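Local coordinates for 2-c-methyl-d-erythritol 2,4-cyclodiphosphate synthase (Plasmodium falciparum, PDB 4C81), which probably catalyses the cyclisation of 4-diphosphocytidyl-2-C-methyl-D-erythritol 2-phosphate to 2-C-methyl-D-erythritol 2,4-cyclodiphosphate, with release of CMP, in the non-mevalonate isoprenoid pathway, at residues G47-N52 and S131-N136. The protein carries 1 engineered substitution. Sequence-based numbering, arbitrary orientation.
Sequences GGVKIN and SNIRKN. With CDP (cytidine-5'-diphosphate), chain D.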
loop_
_atom_site.group_PDB
_atom_site.type_symbol
_atom_site.label_atom_id
_atom_site.label_comp_id
_atom_site.label_asym_id
_atom_site.label_seq_id
_atom_site.Cartn_x
_atom_site.Cartn_y
_atom_site.Cartn_z
ATOM N N GLY A 47 16.021 -0.975 9.638
ATOM C CA GLY A 47 16.251 0.466 9.609
ATOM C C GLY A 47 17.623 0.834 10.141
ATOM O O GLY A 47 17.784 1.850 10.815
ATOM N N GLY A 48 18.608 -0.013 9.848
ATOM C CA GLY A 48 19.973 0.170 10.339
ATOM C C GLY A 48 20.212 -0.244 11.785
ATOM O O GLY A 48 21.326 -0.098 12.283
ATOM N N VAL A 49 19.184 -0.761 12.459
ATOM C CA VAL A 49 19.291 -1.163 13.863
ATOM C C VAL A 49 19.392 -2.680 13.964
ATOM O O VAL A 49 18.527 -3.398 13.461
ATOM C CB VAL A 49 18.069 -0.696 14.687
ATOM C CG1 VAL A 49 18.230 -1.091 16.157
ATOM C CG2 VAL A 49 17.868 0.811 14.554
ATOM N N LYS A 50 20.445 -3.166 14.622
ATOM C CA LYS A 50 20.620 -4.600 14.836
ATOM C C LYS A 50 19.567 -5.129 15.808
ATOM O O LYS A 50 19.305 -4.516 16.844
ATOM C CB LYS A 50 22.020 -4.901 15.380
ATOM C CG LYS A 50 23.146 -4.638 14.396
ATOM C CD LYS A 50 23.213 -5.710 13.320
ATOM C CE LYS A 50 24.404 -5.498 12.400
ATOM N NZ LYS A 50 24.545 -6.600 11.410
ATOM N N ILE A 51 18.968 -6.263 15.450
ATOM C CA ILE A 51 17.945 -6.918 16.258
ATOM C C ILE A 51 18.536 -8.238 16.742
ATOM O O ILE A 51 18.521 -9.238 16.027
ATOM C CB ILE A 51 16.652 -7.182 15.446
ATOM C CG1 ILE A 51 16.230 -5.938 14.655
ATOM C CG2 ILE A 51 15.531 -7.620 16.370
ATOM C CD1 ILE A 51 16.001 -4.708 15.496
ATOM N N ASN A 52 19.058 -8.230 17.965
ATOM C CA ASN A 52 19.915 -9.320 18.441
ATOM C C ASN A 52 19.202 -10.648 18.709
ATOM O O ASN A 52 19.855 -11.688 18.766
ATOM C CB ASN A 52 20.676 -8.877 19.698
ATOM C CG ASN A 52 21.554 -7.655 19.455
ATOM O OD1 ASN A 52 21.976 -7.388 18.328
ATOM N ND2 ASN A 52 21.828 -6.905 20.516
ATOM N N SER A 131 8.137 0.269 18.004
ATOM C CA SER A 131 8.019 1.447 18.876
ATOM C C SER A 131 9.198 1.579 19.856
ATOM O O SER A 131 9.538 2.692 20.262
ATOM C CB SER A 131 6.678 1.457 19.621
ATOM O OG SER A 131 6.608 0.426 20.583
ATOM N N ASN A 132 9.822 0.459 20.217
ATOM C CA ASN A 132 11.004 0.479 21.089
ATOM C C ASN A 132 12.282 0.933 20.379
ATOM O O ASN A 132 13.231 1.359 21.039
ATOM C CB ASN A 132 11.248 -0.901 21.714
ATOM C CG ASN A 132 10.152 -1.319 22.692
ATOM O OD1 ASN A 132 10.001 -2.505 22.991
ATOM N ND2 ASN A 132 9.392 -0.352 23.197
ATOM N N ILE A 133 12.311 0.831 19.050
ATOM C CA ILE A 133 13.492 1.214 18.266
ATOM C C ILE A 133 13.201 2.326 17.245
ATOM O O ILE A 133 14.068 2.661 16.429
ATOM C CB ILE A 133 14.143 -0.020 17.565
ATOM C CG1 ILE A 133 13.147 -0.736 16.640
ATOM C CG2 ILE A 133 14.682 -0.994 18.612
ATOM C CD1 ILE A 133 13.767 -1.849 15.807
ATOM N N ARG A 134 12.005 2.917 17.331
ATOM C CA ARG A 134 11.551 3.950 16.392
ATOM C C ARG A 134 12.525 5.117 16.278
ATOM O O ARG A 134 12.889 5.518 15.173
ATOM C CB ARG A 134 10.170 4.481 16.798
ATOM C CG ARG A 134 9.715 5.699 15.999
ATOM C CD ARG A 134 8.420 6.294 16.512
ATOM N NE ARG A 134 7.251 5.756 15.818
ATOM C CZ ARG A 134 6.291 5.007 16.365
ATOM N NH1 ARG A 134 6.307 4.674 17.656
ATOM N NH2 ARG A 134 5.285 4.598 15.604
ATOM N N LYS A 135 12.931 5.665 17.422
ATOM C CA LYS A 135 13.819 6.834 17.450
ATOM C C LYS A 135 15.123 6.573 16.699
ATOM O O LYS A 135 15.581 7.416 15.927
ATOM C CB LYS A 135 14.123 7.247 18.895
ATOM C CG LYS A 135 12.954 7.896 19.623
ATOM N N ASN A 136 15.705 5.397 16.932
ATOM C CA ASN A 136 16.945 4.986 16.280
ATOM C C ASN A 136 16.762 4.818 14.770
ATOM O O ASN A 136 17.585 5.277 13.980
ATOM C CB ASN A 136 17.445 3.672 16.900
ATOM C CG ASN A 136 18.926 3.413 16.646
ATOM O OD1 ASN A 136 19.545 4.017 15.771
ATOM N ND2 ASN A 136 19.498 2.498 17.423
HETATM O O3B CDP D . -4.213 -5.225 18.131
HETATM P PB CDP D . -3.676 -3.752 17.717
HETATM O O1B CDP D . -4.704 -3.247 16.605
HETATM O O2B CDP D . -3.632 -2.813 18.867
HETATM O O3A CDP D . -2.272 -3.918 16.938
HETATM P PA CDP D . -1.070 -4.882 17.421
HETATM O O1A CDP D . -1.496 -5.792 18.507
HETATM O O2A CDP D . -0.461 -5.450 16.201
HETATM O "O5'" CDP D . -0.015 -3.834 18.032
HETATM C "C5'" CDP D . -0.427 -2.711 18.822
HETATM C "C4'" CDP D . 0.698 -1.676 18.894
HETATM O "O4'" CDP D . 1.917 -2.382 19.237
HETATM C "C3'" CDP D . 0.978 -1.065 17.523
HETATM O "O3'" CDP D . 0.128 0.064 17.292
HETATM C "C2'" CDP D . 2.430 -0.629 17.682
HETATM O "O2'" CDP D . 2.500 0.622 18.376
HETATM C "C1'" CDP D . 3.037 -1.728 18.569
HETATM N N1 CDP D . 3.824 -2.664 17.708
HETATM C C2 CDP D . 5.068 -2.244 17.203
HETATM O O2 CDP D . 5.503 -1.122 17.462
HETATM N N3 CDP D . 5.811 -3.110 16.400
HETATM C C4 CDP D . 5.347 -4.383 16.081
HETATM N N4 CDP D . 6.095 -5.170 15.312
HETATM C C5 CDP D . 4.120 -4.811 16.580
HETATM C C6 CDP D . 3.362 -3.961 17.385
HETATM O O HOH W 1 21.651 1.922 14.773
#
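Val49 and Ile51, on one strand of a small β-hairpin, rest against Ile133 and Asn136 in the first turns of helix 130-145 of the IspF (YgbB) fold. Gly47 and Gly48 form the hairpin's tight type I' turn, pinned through their backbone N atoms by the Asp63 carboxylate. The strand runs nearly antiparallel to the helix. Val49 CG2 sits squarely over the face of the Asn136 amide, 3.5 Å from CG and at similar distances from OD1 and ND2. With CG anti to the backbone N (chi1 -160°) the amide is carried to the valine, and chi2 of -17° turns its face to CG2. Further along the strand, the buried Ile51 meets Ile133 methyl to methyl, Ile51 CD1 lying 3.6 Å from Ile133 CD1, with the side chains roughly perpendicular. Ile133 CG1 lies between its backbone N and carbonyl carbon (chi1 58°), and CD1 extends from there to Ile51, which also packs on Leu44 and Leu46 of the partner strand. Ile133 CG2 approaches Val49 CG1 more loosely. At the outer edge a water donates to both Gly48 O (3.2 Å) and Asn136 OD1 (3.1 Å), tying the turn to the amide. Arg134 points away from the strand, to a salt bridge with Asp81 of the second subunit, while at the start of the helix Ser131 N donates to O2 of the CDP cytosine (3.0 Å).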